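PDB 6K93: type III effector XopAI from Xanthomonas citri, which carries a mono-ADP-ribosyltransferase fold and probably binds arginine-containing peptides as a type III effector delivered by a plant pathogen into host cells. Local coordinates for residues A[180-185]-A[244-249]; A[217-222]-A[265-270]; A[261-266]-A[307-312]. All coordinates share one frame; numbering follows the deposited sequence.

Contact 1 of 3, residues A[180-185]-A[244-249]; sequences EVVQDV and RRFFAA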
ATOM      1  N   GLU A 180      -7.349   0.453  -5.263  1.00 13.23           N
ATOM      2  CA  GLU A 180      -7.105   0.374  -6.702  1.00 14.38           C
ATOM      3  C   GLU A 180      -6.396   1.605  -7.239  1.00 13.65           C
ATOM      4  O   GLU A 180      -5.718   1.500  -8.271  1.00 14.80           O
ATOM      5  CB  GLU A 180      -8.432   0.147  -7.434  1.00 22.83           C
ATOM      6  CG  GLU A 180      -8.964  -1.256  -7.166  1.00 34.82           C
ATOM      7  CD  GLU A 180      -9.784  -1.806  -8.308  1.00 44.53           C
ATOM      8  OE1 GLU A 180     -10.935  -1.361  -8.466  1.00 48.48           O
ATOM      9  OE2 GLU A 180      -9.273  -2.691  -9.027  1.00 47.22           O
ATOM     10  N   VAL A 181      -6.521   2.755  -6.563  1.00 12.48           N
ATOM     11  CA  VAL A 181      -5.860   3.952  -7.057  1.00 13.41           C
ATOM     12  C   VAL A 181      -4.367   3.914  -6.800  1.00 13.73           C
ATOM     13  O   VAL A 181      -3.610   4.649  -7.443  1.00 13.88           O
ATOM     14  CB  VAL A 181      -6.474   5.229  -6.441  1.00 15.06           C
ATOM     15  CG1 VAL A 181      -5.987   5.509  -5.050  1.00 15.22           C
ATOM     16  CG2 VAL A 181      -6.213   6.452  -7.374  1.00 16.31           C
ATOM     17  N   VAL A 182      -3.905   3.076  -5.878  1.00 11.55           N
ATOM     18  CA  VAL A 182      -2.528   3.176  -5.412  1.00 10.79           C
ATOM     19  C   VAL A 182      -1.710   1.905  -5.583  1.00 10.96           C
ATOM     20  O   VAL A 182      -0.479   1.977  -5.635  1.00 11.41           O
ATOM     21  CB  VAL A 182      -2.513   3.634  -3.932  1.00 10.85           C
ATOM     22  CG1 VAL A 182      -3.180   2.591  -3.015  1.00 11.62           C
ATOM     23  CG2 VAL A 182      -1.118   3.958  -3.449  1.00 11.50           C
ATOM     24  N   GLN A 183      -2.362   0.730  -5.640  1.00 11.02           N
ATOM     25  CA  GLN A 183      -1.596  -0.511  -5.599  1.00 11.18           C
ATOM     26  C   GLN A 183      -0.469  -0.506  -6.626  1.00 11.40           C
ATOM     27  O   GLN A 183       0.657  -0.930  -6.326  1.00 12.24           O
ATOM     28  CB  GLN A 183      -2.481  -1.726  -5.822  1.00 11.59           C
ATOM     29  CG  GLN A 183      -1.696  -3.051  -5.888  1.00 12.92           C
ATOM     30  CD  GLN A 183      -2.529  -4.271  -5.543  1.00 15.08           C
ATOM     31  OE1 GLN A 183      -3.644  -4.451  -6.016  1.00 16.24           O
ATOM     32  NE2 GLN A 183      -1.958  -5.140  -4.708  1.00 17.08           N
ATOM     33  N   ASP A 184      -0.751  -0.049  -7.845  1.00 11.59           N
ATOM     34  CA  ASP A 184       0.186  -0.158  -8.959  1.00 11.11           C
ATOM     35  C   ASP A 184       0.783   1.181  -9.383  1.00 12.49           C
ATOM     36  O   ASP A 184       1.435   1.236 -10.437  1.00 13.20           O
ATOM     37  CB  ASP A 184      -0.490  -0.763 -10.196  1.00 14.09           C
ATOM     38  CG  ASP A 184      -0.728  -2.270 -10.104  1.00 16.95           C
ATOM     39  OD1 ASP A 184      -0.352  -2.863  -9.110  1.00 17.26           O
ATOM     40  OD2 ASP A 184      -1.290  -2.841 -11.056  1.00 19.34           O
ATOM     41  N   VAL A 185       0.608   2.242  -8.590  1.00 11.28           N
ATOM     42  CA  VAL A 185       0.927   3.579  -9.088  1.00 13.05           C
ATOM     43  C   VAL A 185       2.419   3.770  -9.340  1.00 13.39           C
ATOM     44  O   VAL A 185       2.785   4.630 -10.154  1.00 13.49           O
ATOM     45  CB  VAL A 185       0.385   4.651  -8.123  1.00 13.25           C
ATOM     46  CG1 VAL A 185       1.190   4.715  -6.824  1.00 12.46           C
ATOM     47  CG2 VAL A 185       0.328   6.046  -8.826  1.00 14.95           C
ATOM     48  N   ARG A 244       7.617  -3.140  -7.321  1.00 13.74           N
ATOM     49  CA  ARG A 244       7.169  -1.752  -7.371  1.00 13.72           C
ATOM     50  C   ARG A 244       5.721  -1.592  -6.938  1.00 13.22           C
ATOM     51  O   ARG A 244       5.214  -0.461  -6.913  1.00 13.73           O
ATOM     52  CB  ARG A 244       7.403  -1.176  -8.776  1.00 16.14           C
ATOM     53  CG  ARG A 244       8.883  -1.279  -9.161  1.00 20.22           C
ATOM     54  CD  ARG A 244       9.263  -0.603 -10.467  1.00 25.13           C
ATOM     55  NE  ARG A 244       8.752   0.746 -10.590  1.00 29.61           N
ATOM     56  CZ  ARG A 244       9.372   1.727 -11.241  1.00 29.56           C
ATOM     57  NH1 ARG A 244      10.557   1.514 -11.811  1.00 33.48           N
ATOM     58  NH2 ARG A 244       8.808   2.927 -11.312  1.00 27.27           N
ATOM     59  N   ARG A 245       5.057  -2.694  -6.606  1.00 12.35           N
ATOM     60  CA  ARG A 245       3.680  -2.681  -6.138  1.00 12.13           C
ATOM     61  C   ARG A 245       3.602  -2.644  -4.621  1.00 11.86           C
ATOM     62  O   ARG A 245       4.544  -3.020  -3.911  1.00 12.17           O
ATOM     63  CB  ARG A 245       2.914  -3.915  -6.663  1.00 12.13           C
ATOM     64  CG  ARG A 245       2.956  -3.996  -8.182  1.00 17.54           C
ATOM     65  CD  ARG A 245       1.681  -4.726  -8.785  1.00 31.32           C
ATOM     66  NE  ARG A 245       1.500  -5.927  -8.118  1.00 44.22           N
ATOM     67  CZ  ARG A 245       0.382  -6.564  -7.724  1.00 25.74           C
ATOM     68  NH1 ARG A 245      -0.895  -6.194  -7.968  1.00 15.94           N
ATOM     69  NH2 ARG A 245       0.552  -7.659  -7.055  1.00 18.97           N
ATOM     70  N   PHE A 246       2.447  -2.188  -4.133  1.00 11.53           N
ATOM     71  CA  PHE A 246       1.967  -2.522  -2.795  1.00 11.23           C
ATOM     72  C   PHE A 246       1.486  -3.962  -2.851  1.00 11.74           C
ATOM     73  O   PHE A 246       0.425  -4.262  -3.401  1.00 12.61           O
ATOM     74  CB  PHE A 246       0.863  -1.578  -2.352  1.00  9.96           C
ATOM     75  CG  PHE A 246       1.350  -0.188  -2.142  1.00 10.90           C
ATOM     76  CD1 PHE A 246       1.436   0.671  -3.202  1.00 11.79           C
ATOM     77  CD2 PHE A 246       1.752   0.249  -0.887  1.00 11.83           C
ATOM     78  CE1 PHE A 246       1.919   1.960  -3.036  1.00 12.67           C
ATOM     79  CE2 PHE A 246       2.241   1.512  -0.727  1.00 13.04           C
ATOM     80  CZ  PHE A 246       2.317   2.369  -1.806  1.00 13.15           C
ATOM     81  N   PHE A 247       2.273  -4.869  -2.298  1.00 10.84           N
ATOM     82  CA  PHE A 247       2.014  -6.296  -2.415  1.00 10.90           C
ATOM     83  C   PHE A 247       1.373  -6.807  -1.131  1.00 10.49           C
ATOM     84  O   PHE A 247       1.964  -6.707  -0.045  1.00 10.87           O
ATOM     85  CB  PHE A 247       3.310  -7.053  -2.663  1.00 11.38           C
ATOM     86  CG  PHE A 247       3.129  -8.536  -2.858  1.00 12.25           C
ATOM     87  CD1 PHE A 247       2.378  -9.029  -3.926  1.00 12.43           C
ATOM     88  CD2 PHE A 247       3.732  -9.426  -1.991  1.00 13.00           C
ATOM     89  CE1 PHE A 247       2.239 -10.406  -4.102  1.00 12.94           C
ATOM     90  CE2 PHE A 247       3.583 -10.789  -2.173  1.00 12.66           C
ATOM     91  CZ  PHE A 247       2.846 -11.276  -3.220  1.00 12.52           C
ATOM     92  N   ALA A 248       0.147  -7.279  -1.240  1.00 10.72           N
ATOM     93  CA  ALA A 248      -0.602  -7.752  -0.089  1.00 10.78           C
ATOM     94  C   ALA A 248      -0.613  -9.268  -0.009  1.00  9.95           C
ATOM     95  O   ALA A 248      -0.589  -9.983  -1.014  1.00 10.15           O
ATOM     96  CB  ALA A 248      -2.041  -7.249  -0.124  1.00 11.40           C
ATOM     97  N   ALA A 249      -0.649  -9.748   1.222  1.00  9.35           N
ATOM     98  CA  ALA A 249      -0.697 -11.168   1.516  1.00 10.21           C
ATOM     99  C   ALA A 249      -1.487 -11.389   2.790  1.00 10.53           C
ATOM    100  O   ALA A 249      -1.861 -10.459   3.478  1.00 11.65           O
ATOM    101  CB  ALA A 249       0.721 -11.737   1.640  1.00 10.50           C
TER
HETATM  102  O   HOH W   1       2.817   0.895  -6.695  1.00 14.23           O
HETATM  103  O   HOH W   2      -2.416  -5.152 -10.494  1.00 19.97           O
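Gln183 O is gripped by two hydrogen bonds. Phe246 N donates to Gln183 O at 3.1 Å, in the carbonyl plane. Water 1 donates to Gln183 O and also to Arg244 O, the latter at 2.8 Å, which ties the two backbones a second time. A CA-H...O contact from Arg245 adds to the same oxygen. The side chain of Gln183 returns the grip: NE2 donates to Phe246 O at 2.9 Å with an N-H...O angle of 165°, almost straight down the C=O bond and close to the amide's own plane. Both backbone polar atoms of Phe246 are therefore held by one residue. The extended chain, with CG opposite the backbone N (chi1 176°), delivers the amide to this point and past the guanidinium of Arg245, where Gln183 CD lies 3.5 Å from Arg245 NH1 and the two planes are only 23° apart. Water 2 joins the ends of Asp184 and Arg245, donating to Asp184 OD2 at 2.6 Å and accepting weakly from Arg245 NH1; Arg245 NH2 makes a salt bridge with Glu224 of strand 218-224. The apolar part brings Val182 CG2 to 3.7 Å from Phe246 CE1, and both residues pack on helix 194-209, through Phe199 and Ala200 for Val182 and Ile203 and Ile204 for Phe246. A type I turn from Val182 to Val185, closed by the bond from Val185 N to Val182 O at 3.2 Å, thus docks on the residues just before strand 247-250, a junction between loop, helix and beta core within the ADP-ribosyltransferase fold.

Contact 2 of 3, residues A[217-222]-A[265-270]; sequences QGTVFT and ESNSTT
Val220 and Ser266 form the tight centre of this antiparallel pairing. Val220 N donates to Ser266 O at 2.7 Å. Ser266 N returns a nearly straight bond to Val220 O at 2.9 Å. Val220 CG2 closes in to 3.3 Å from Ser266 O. Gly218 and Ser268 make the next hydrogen-bonded pair, uneven in length: Ser268 N to Gly218 O is 2.8 Å, Gly218 N to Ser268 O 3.3 Å. Water 3 is shared by Val220 O, Thr222 OG1 and Ser266 OG, the last of which is also bonded to Gln312. The face carrying Thr219, Phe221, Glu265 and Asn267 is partly open to solvent. It holds one close polar contact, Thr219 OG1 donating to Asn267 OD1 at 2.9 Å, the two side chains running alongside each other; Phe221 and Glu265 meet more loosely, CE1 of the ring 4.0 Å from Glu265 CG. At the exposed end a bent Gln217 chain (chi2 91°) turns NE2 onto Thr269 O at 3.1 Å. The strand axes run at 142°, with strand 218-224 outermost in the five-stranded mixed sheet beside 262-268; the buried face, with Val220 and Ser268, rests on strand 285-288 of the three-stranded sheet, and Val220 also meets Ala249 of strand 247-250.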
ATOM      1  N   GLN A 217       7.085 -12.535  10.798  1.00 14.65           N
ATOM      2  CA  GLN A 217       8.092 -13.489  10.373  1.00 15.30           C
ATOM      3  C   GLN A 217       7.383 -14.809  10.115  1.00 14.48           C
ATOM      4  O   GLN A 217       6.945 -15.486  11.050  1.00 15.59           O
ATOM      5  CB  GLN A 217       9.188 -13.656  11.412  1.00 18.55           C
ATOM      6  CG  GLN A 217      10.041 -12.430  11.541  1.00 26.53           C
ATOM      7  CD  GLN A 217       9.499 -11.506  12.589  1.00 36.76           C
ATOM      8  OE1 GLN A 217       9.052 -11.943  13.647  1.00 39.15           O
ATOM      9  NE2 GLN A 217       9.517 -10.214  12.299  1.00 45.29           N
ATOM     10  N   GLY A 218       7.276 -15.177   8.855  1.00 13.95           N
ATOM     11  CA  GLY A 218       6.565 -16.382   8.477  1.00 12.96           C
ATOM     12  C   GLY A 218       6.214 -16.306   7.012  1.00 12.43           C
ATOM     13  O   GLY A 218       6.510 -15.326   6.336  1.00 13.00           O
ATOM     14  N   THR A 219       5.581 -17.362   6.532  1.00 11.80           N
ATOM     15  CA  THR A 219       5.170 -17.460   5.142  1.00 11.31           C
ATOM     16  C   THR A 219       3.792 -16.834   5.002  1.00 12.10           C
ATOM     17  O   THR A 219       2.873 -17.168   5.755  1.00 11.89           O
ATOM     18  CB  THR A 219       5.136 -18.920   4.705  1.00 12.71           C
ATOM     19  OG1 THR A 219       6.419 -19.523   4.925  1.00 14.38           O
ATOM     20  CG2 THR A 219       4.747 -19.039   3.254  1.00 12.59           C
ATOM     21  N   VAL A 220       3.644 -15.934   4.025  1.00 10.40           N
ATOM     22  CA  VAL A 220       2.370 -15.264   3.800  1.00 10.10           C
ATOM     23  C   VAL A 220       1.878 -15.589   2.388  1.00  9.77           C
ATOM     24  O   VAL A 220       2.667 -15.869   1.484  1.00 10.30           O
ATOM     25  CB  VAL A 220       2.431 -13.736   4.046  1.00 10.56           C
ATOM     26  CG1 VAL A 220       2.747 -13.447   5.514  1.00 11.39           C
ATOM     27  CG2 VAL A 220       3.467 -13.053   3.139  1.00 11.16           C
ATOM     28  N   PHE A 221       0.555 -15.552   2.215  1.00  9.34           N
ATOM     29  CA  PHE A 221      -0.109 -16.142   1.066  1.00  9.34           C
ATOM     30  C   PHE A 221      -0.862 -15.079   0.285  1.00  9.74           C
ATOM     31  O   PHE A 221      -1.541 -14.230   0.868  1.00  9.89           O
ATOM     32  CB  PHE A 221      -1.055 -17.262   1.556  1.00  9.22           C
ATOM     33  CG  PHE A 221      -0.358 -18.297   2.386  1.00 10.44           C
ATOM     34  CD1 PHE A 221       0.326 -19.315   1.785  1.00 11.06           C
ATOM     35  CD2 PHE A 221      -0.341 -18.177   3.766  1.00 11.00           C
ATOM     36  CE1 PHE A 221       1.018 -20.239   2.571  1.00 12.06           C
ATOM     37  CE2 PHE A 221       0.339 -19.108   4.547  1.00 11.90           C
ATOM     38  CZ  PHE A 221       1.013 -20.103   3.930  1.00 12.03           C
ATOM     39  N   THR A 222      -0.745 -15.163  -1.036  1.00  8.96           N
ATOM     40  CA  THR A 222      -1.393 -14.243  -1.948  1.00  8.84           C
ATOM     41  C   THR A 222      -1.948 -14.996  -3.145  1.00  9.84           C
ATOM     42  O   THR A 222      -1.350 -15.954  -3.632  1.00 10.88           O
ATOM     43  CB  THR A 222      -0.380 -13.198  -2.468  1.00  9.65           C
ATOM     44  OG1 THR A 222       0.266 -12.558  -1.380  1.00 10.45           O
ATOM     45  CG2 THR A 222      -1.052 -12.143  -3.366  1.00  9.87           C
ATOM     46  N   GLU A 265       3.684 -17.893  -2.269  1.00 11.74           N
ATOM     47  CA  GLU A 265       4.083 -18.150  -0.893  1.00 11.84           C
ATOM     48  C   GLU A 265       5.323 -17.314  -0.659  1.00 10.83           C
ATOM     49  O   GLU A 265       6.354 -17.582  -1.276  1.00 12.25           O
ATOM     50  CB  GLU A 265       4.391 -19.624  -0.632  1.00 13.62           C
ATOM     51  CG  GLU A 265       3.197 -20.529  -0.716  1.00 14.75           C
ATOM     52  CD  GLU A 265       3.472 -21.956  -0.141  1.00 18.54           C
ATOM     53  OE1 GLU A 265       2.711 -22.827  -0.492  1.00 20.06           O
ATOM     54  OE2 GLU A 265       4.443 -22.101   0.596  1.00 19.38           O
ATOM     55  N   SER A 266       5.216 -16.273   0.156  1.00  9.95           N
ATOM     56  CA  SER A 266       6.315 -15.341   0.384  1.00 11.24           C
ATOM     57  C   SER A 266       6.770 -15.385   1.835  1.00 12.13           C
ATOM     58  O   SER A 266       5.964 -15.210   2.763  1.00 12.81           O
ATOM     59  CB  SER A 266       5.927 -13.902   0.053  1.00 11.41           C
ATOM     60  OG  SER A 266       5.354 -13.763  -1.244  1.00 11.90           O
ATOM     61  N   ASN A 267       8.068 -15.579   2.029  1.00 13.12           N
ATOM     62  CA  ASN A 267       8.613 -15.537   3.376  1.00 14.32           C
ATOM     63  C   ASN A 267       8.837 -14.098   3.772  1.00 15.82           C
ATOM     64  O   ASN A 267       9.628 -13.395   3.150  1.00 19.04           O
ATOM     65  CB  ASN A 267       9.904 -16.342   3.457  1.00 19.36           C
ATOM     66  CG  ASN A 267       9.654 -17.813   3.320  1.00 31.16           C
ATOM     67  OD1 ASN A 267       8.937 -18.404   4.123  1.00 35.96           O
ATOM     68  ND2 ASN A 267      10.199 -18.405   2.273  1.00 38.30           N
ATOM     69  N   SER A 268       8.126 -13.668   4.797  1.00 14.20           N
ATOM     70  CA  SER A 268       8.216 -12.307   5.293  1.00 13.62           C
ATOM     71  C   SER A 268       9.211 -12.226   6.433  1.00 14.73           C
ATOM     72  O   SER A 268       9.284 -13.128   7.275  1.00 14.20           O
ATOM     73  CB  SER A 268       6.846 -11.841   5.784  1.00 12.96           C
ATOM     74  OG  SER A 268       6.904 -10.571   6.374  1.00 13.79           O
ATOM     75  N   THR A 269       9.995 -11.157   6.428  1.00 16.11           N
ATOM     76  CA  THR A 269      10.810 -10.780   7.573  1.00 18.32           C
ATOM     77  C   THR A 269      10.357  -9.487   8.221  1.00 19.30           C
ATOM     78  O   THR A 269      10.373  -9.390   9.463  1.00 21.32           O
ATOM     79  CB  THR A 269      12.280 -10.635   7.165  1.00 22.95           C
ATOM     80  OG1 THR A 269      12.410  -9.769   6.043  1.00 28.70           O
ATOM     81  CG2 THR A 269      12.817 -11.966   6.829  1.00 20.34           C
ATOM     82  N   THR A 270      10.006  -8.481   7.398  1.00 18.92           N
ATOM     83  CA  THR A 270       9.538  -7.200   7.905  1.00 20.12           C
ATOM     84  C   THR A 270       8.200  -6.783   7.316  1.00 19.97           C
ATOM     85  O   THR A 270       7.773  -5.642   7.534  1.00 21.11           O
ATOM     86  CB  THR A 270      10.567  -6.096   7.641  1.00 22.82           C
ATOM     87  OG1 THR A 270      10.641  -5.824   6.243  1.00 22.35           O
ATOM     88  CG2 THR A 270      11.929  -6.479   8.176  1.00 24.83           C
TER
HETATM   89  O   HOH W   3       2.670 -13.839  -0.598  1.00 12.28           O

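Contact 3 of 3, residues A[261-266]-A[307-312]; sequences AVEWES and RLKIYQ
Ile310 N donates to Glu263 O at 2.8 Å, and Glu263 N in turn donates to Leu308 O at 3.0 Å. Glu265 repeats this backbone pattern with Ile310 O and Gln312 N, as expected of parallel strands, whose axes are 15° apart. Apolar contacts cluster on the face of Val262, Trp264 and Ile310. Ile310 CD1 makes a CH-pi contact over the five-membered ring of Trp264, 3.8 Å from its centroid, and Val262 CG1 covers the same face while touching Ile310 CD1 at 3.9 Å. Charged and polar bonds form the third kind. A fully extended Lys309 carries NZ to Glu265 OE1, 2.9 Å away, on the anti side and 31° out of the carboxylate plane; water 4 donates to Glu263 OE1 at 2.6 Å and accepts a weak bond from Lys309 NZ. On the face of Trp264 and Ile310, Gln312 NE2 donates to Ser266 OG at 3.0 Å, the acceptor lying near the amide plane. Strand 293-301 flanks 308-315 on its far side, with Tyr311 OH bonded to Glu300, strand 218-224 flanks 262-268, and helix 228-234 covers Val262, Trp264, Leu308 and Ile310.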
ATOM      1  N   ALA A 261      -5.436 -17.390 -10.506  1.00 11.87           N
ATOM      2  CA  ALA A 261      -4.548 -17.741 -11.610  1.00 13.19           C
ATOM      3  C   ALA A 261      -3.072 -17.733 -11.210  1.00 13.01           C
ATOM      4  O   ALA A 261      -2.271 -18.470 -11.788  1.00 14.34           O
ATOM      5  CB  ALA A 261      -4.764 -16.795 -12.772  1.00 12.88           C
ATOM      6  N   VAL A 262      -2.690 -16.890 -10.259  1.00 11.63           N
ATOM      7  CA  VAL A 262      -1.334 -16.789  -9.752  1.00 11.61           C
ATOM      8  C   VAL A 262      -1.411 -16.837  -8.233  1.00 11.78           C
ATOM      9  O   VAL A 262      -2.219 -16.130  -7.623  1.00 11.17           O
ATOM     10  CB  VAL A 262      -0.644 -15.493 -10.193  1.00 13.05           C
ATOM     11  CG1 VAL A 262       0.789 -15.457  -9.679  1.00 13.62           C
ATOM     12  CG2 VAL A 262      -0.634 -15.393 -11.709  1.00 13.60           C
ATOM     13  N   GLU A 263      -0.600 -17.676  -7.632  1.00 11.09           N
ATOM     14  CA  GLU A 263      -0.485 -17.732  -6.182  1.00 11.44           C
ATOM     15  C   GLU A 263       0.950 -17.458  -5.788  1.00 11.92           C
ATOM     16  O   GLU A 263       1.877 -17.739  -6.548  1.00 12.81           O
ATOM     17  CB  GLU A 263      -0.896 -19.080  -5.606  1.00 11.86           C
ATOM     18  CG  GLU A 263      -2.376 -19.338  -5.737  1.00 13.56           C
ATOM     19  CD  GLU A 263      -2.788 -20.740  -5.309  1.00 16.70           C
ATOM     20  OE1 GLU A 263      -1.915 -21.577  -4.958  1.00 18.25           O
ATOM     21  OE2 GLU A 263      -4.010 -21.005  -5.309  1.00 17.13           O
ATOM     22  N   TRP A 264       1.133 -16.934  -4.577  1.00 10.62           N
ATOM     23  CA  TRP A 264       2.457 -16.777  -4.020  1.00 11.07           C
ATOM     24  C   TRP A 264       2.519 -17.358  -2.615  1.00 11.46           C
ATOM     25  O   TRP A 264       1.566 -17.251  -1.846  1.00 12.64           O
ATOM     26  CB  TRP A 264       2.879 -15.326  -3.860  1.00 11.04           C
ATOM     27  CG  TRP A 264       3.102 -14.417  -4.999  1.00 11.59           C
ATOM     28  CD1 TRP A 264       4.298 -13.876  -5.334  1.00 11.89           C
ATOM     29  CD2 TRP A 264       2.120 -13.791  -5.849  1.00 10.96           C
ATOM     30  NE1 TRP A 264       4.146 -12.974  -6.363  1.00 11.67           N
ATOM     31  CE2 TRP A 264       2.822 -12.907  -6.700  1.00 11.50           C
ATOM     32  CE3 TRP A 264       0.734 -13.894  -5.983  1.00 11.24           C
ATOM     33  CZ2 TRP A 264       2.183 -12.129  -7.672  1.00 11.70           C
ATOM     34  CZ3 TRP A 264       0.101 -13.139  -6.967  1.00 11.86           C
ATOM     35  CH2 TRP A 264       0.822 -12.263  -7.787  1.00 11.60           C
ATOM     36  N   GLU A 265       3.684 -17.893  -2.269  1.00 11.74           N
ATOM     37  CA  GLU A 265       4.083 -18.150  -0.893  1.00 11.84           C
ATOM     38  C   GLU A 265       5.323 -17.314  -0.659  1.00 10.83           C
ATOM     39  O   GLU A 265       6.354 -17.582  -1.276  1.00 12.25           O
ATOM     40  CB  GLU A 265       4.391 -19.624  -0.632  1.00 13.62           C
ATOM     41  CG  GLU A 265       3.197 -20.529  -0.716  1.00 14.75           C
ATOM     42  CD  GLU A 265       3.472 -21.956  -0.141  1.00 18.54           C
ATOM     43  OE1 GLU A 265       2.711 -22.827  -0.492  1.00 20.06           O
ATOM     44  OE2 GLU A 265       4.443 -22.101   0.596  1.00 19.38           O
ATOM     45  N   SER A 266       5.216 -16.273   0.156  1.00  9.95           N
ATOM     46  CA  SER A 266       6.315 -15.341   0.384  1.00 11.24           C
ATOM     47  C   SER A 266       6.770 -15.385   1.835  1.00 12.13           C
ATOM     48  O   SER A 266       5.964 -15.210   2.763  1.00 12.81           O
ATOM     49  CB  SER A 266       5.927 -13.902   0.053  1.00 11.41           C
ATOM     50  OG  SER A 266       5.354 -13.763  -1.244  1.00 11.90           O
ATOM     51  N   ARG A 307      -2.020 -21.231 -12.505  1.00 18.51           N
ATOM     52  CA  ARG A 307      -1.134 -21.440 -13.647  1.00 19.73           C
ATOM     53  C   ARG A 307       0.317 -21.207 -13.259  1.00 19.14           C
ATOM     54  O   ARG A 307       1.220 -21.860 -13.796  1.00 20.96           O
ATOM     55  CB  ARG A 307      -1.520 -20.519 -14.801  1.00 20.60           C
ATOM     56  CG  ARG A 307      -2.920 -20.737 -15.372  1.00 22.50           C
ATOM     57  CD  ARG A 307      -3.168 -22.181 -15.791  1.00 26.53           C
ATOM     58  NE  ARG A 307      -2.188 -22.683 -16.759  1.00 33.75           N
ATOM     59  CZ  ARG A 307      -2.210 -22.415 -18.057  1.00 41.08           C
ATOM     60  NH1 ARG A 307      -3.159 -21.645 -18.571  1.00 41.46           N
ATOM     61  NH2 ARG A 307      -1.273 -22.920 -18.844  1.00 48.86           N
ATOM     62  N   LEU A 308       0.550 -20.297 -12.320  1.00 17.20           N
ATOM     63  CA  LEU A 308       1.872 -19.980 -11.817  1.00 16.92           C
ATOM     64  C   LEU A 308       1.791 -19.864 -10.305  1.00 15.12           C
ATOM     65  O   LEU A 308       0.892 -19.205  -9.765  1.00 14.68           O
ATOM     66  CB  LEU A 308       2.410 -18.688 -12.400  1.00 19.82           C
ATOM     67  CG  LEU A 308       2.576 -18.884 -13.914  1.00 23.50           C
ATOM     68  CD1 LEU A 308       2.421 -17.572 -14.667  1.00 27.03           C
ATOM     69  CD2 LEU A 308       3.902 -19.592 -14.217  1.00 23.27           C
ATOM     70  N   LYS A 309       2.721 -20.516  -9.620  1.00 14.70           N
ATOM     71  CA  LYS A 309       2.844 -20.400  -8.172  1.00 14.86           C
ATOM     72  C   LYS A 309       4.271 -19.978  -7.849  1.00 13.99           C
ATOM     73  O   LYS A 309       5.238 -20.677  -8.197  1.00 15.37           O
ATOM     74  CB  LYS A 309       2.496 -21.696  -7.456  1.00 15.68           C
ATOM     75  CG  LYS A 309       2.538 -21.495  -5.968  1.00 16.36           C
ATOM     76  CD  LYS A 309       1.952 -22.669  -5.225  1.00 18.58           C
ATOM     77  CE  LYS A 309       2.101 -22.465  -3.737  1.00 21.42           C
ATOM     78  NZ  LYS A 309       1.581 -23.650  -2.978  1.00 24.70           N
ATOM     79  N   ILE A 310       4.398 -18.826  -7.199  1.00 13.26           N
ATOM     80  CA  ILE A 310       5.688 -18.196  -6.963  1.00 13.48           C
ATOM     81  C   ILE A 310       6.081 -18.399  -5.512  1.00 12.65           C
ATOM     82  O   ILE A 310       5.321 -18.044  -4.613  1.00 12.18           O
ATOM     83  CB  ILE A 310       5.620 -16.697  -7.294  1.00 15.04           C
ATOM     84  CG1 ILE A 310       5.207 -16.497  -8.755  1.00 16.13           C
ATOM     85  CG2 ILE A 310       6.935 -16.004  -6.956  1.00 15.72           C
ATOM     86  CD1 ILE A 310       4.628 -15.141  -9.018  1.00 16.69           C
ATOM     87  N   TYR A 311       7.263 -18.955  -5.287  1.00 13.63           N
ATOM     88  CA  TYR A 311       7.852 -19.073  -3.962  1.00 12.90           C
ATOM     89  C   TYR A 311       8.983 -18.065  -3.857  1.00 13.41           C
ATOM     90  O   TYR A 311       9.895 -18.076  -4.682  1.00 13.74           O
ATOM     91  CB  TYR A 311       8.385 -20.480  -3.723  1.00 14.09           C
ATOM     92  CG  TYR A 311       7.330 -21.559  -3.803  1.00 14.66           C
ATOM     93  CD1 TYR A 311       6.878 -22.031  -5.023  1.00 15.66           C
ATOM     94  CD2 TYR A 311       6.781 -22.102  -2.650  1.00 15.16           C
ATOM     95  CE1 TYR A 311       5.924 -23.012  -5.106  1.00 18.02           C
ATOM     96  CE2 TYR A 311       5.833 -23.090  -2.723  1.00 17.15           C
ATOM     97  CZ  TYR A 311       5.405 -23.543  -3.946  1.00 18.62           C
ATOM     98  OH  TYR A 311       4.464 -24.542  -4.017  1.00 21.38           O
ATOM     99  N   GLN A 312       8.889 -17.153  -2.905  1.00 13.46           N
ATOM    100  CA  GLN A 312       9.911 -16.128  -2.790  1.00 12.93           C
ATOM    101  C   GLN A 312      10.136 -15.801  -1.330  1.00 13.94           C
ATOM    102  O   GLN A 312       9.292 -16.075  -0.475  1.00 13.59           O
ATOM    103  CB  GLN A 312       9.532 -14.867  -3.572  1.00 13.09           C
ATOM    104  CG  GLN A 312       8.255 -14.227  -3.106  1.00 12.84           C
ATOM    105  CD  GLN A 312       7.862 -12.997  -3.895  1.00 12.64           C
ATOM    106  OE1 GLN A 312       8.502 -12.649  -4.900  1.00 14.13           O
ATOM    107  NE2 GLN A 312       6.801 -12.343  -3.462  1.00 11.85           N
TER
HETATM  108  O   HOH W   4      -0.680 -21.611  -2.710  1.00 24.54           O

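How the contacts relate
Contacts 2 and 3 are consecutive steps across the five-stranded mixed sheet: strand 262-268 takes 218-224 on one side and 308-315 on the other, the two contacts share Glu265 and Ser266, and their centres lie about 12 Å apart. The centre of contact 1 sits about 17 Å from the centre of each and about 5 Å from the centre of the chain, where the 180-185 loop meets the residues just before strand 247-250. Phe247 links it to contact 3 by packing on Trp264, and Ala248 O links it to contact 2 through Thr222 OG1. Along the chain, contact 1 interlaces with contact 2 and closes before contact 3 opens. Together they join loop and both sheets within the ADP-ribosyltransferase family region.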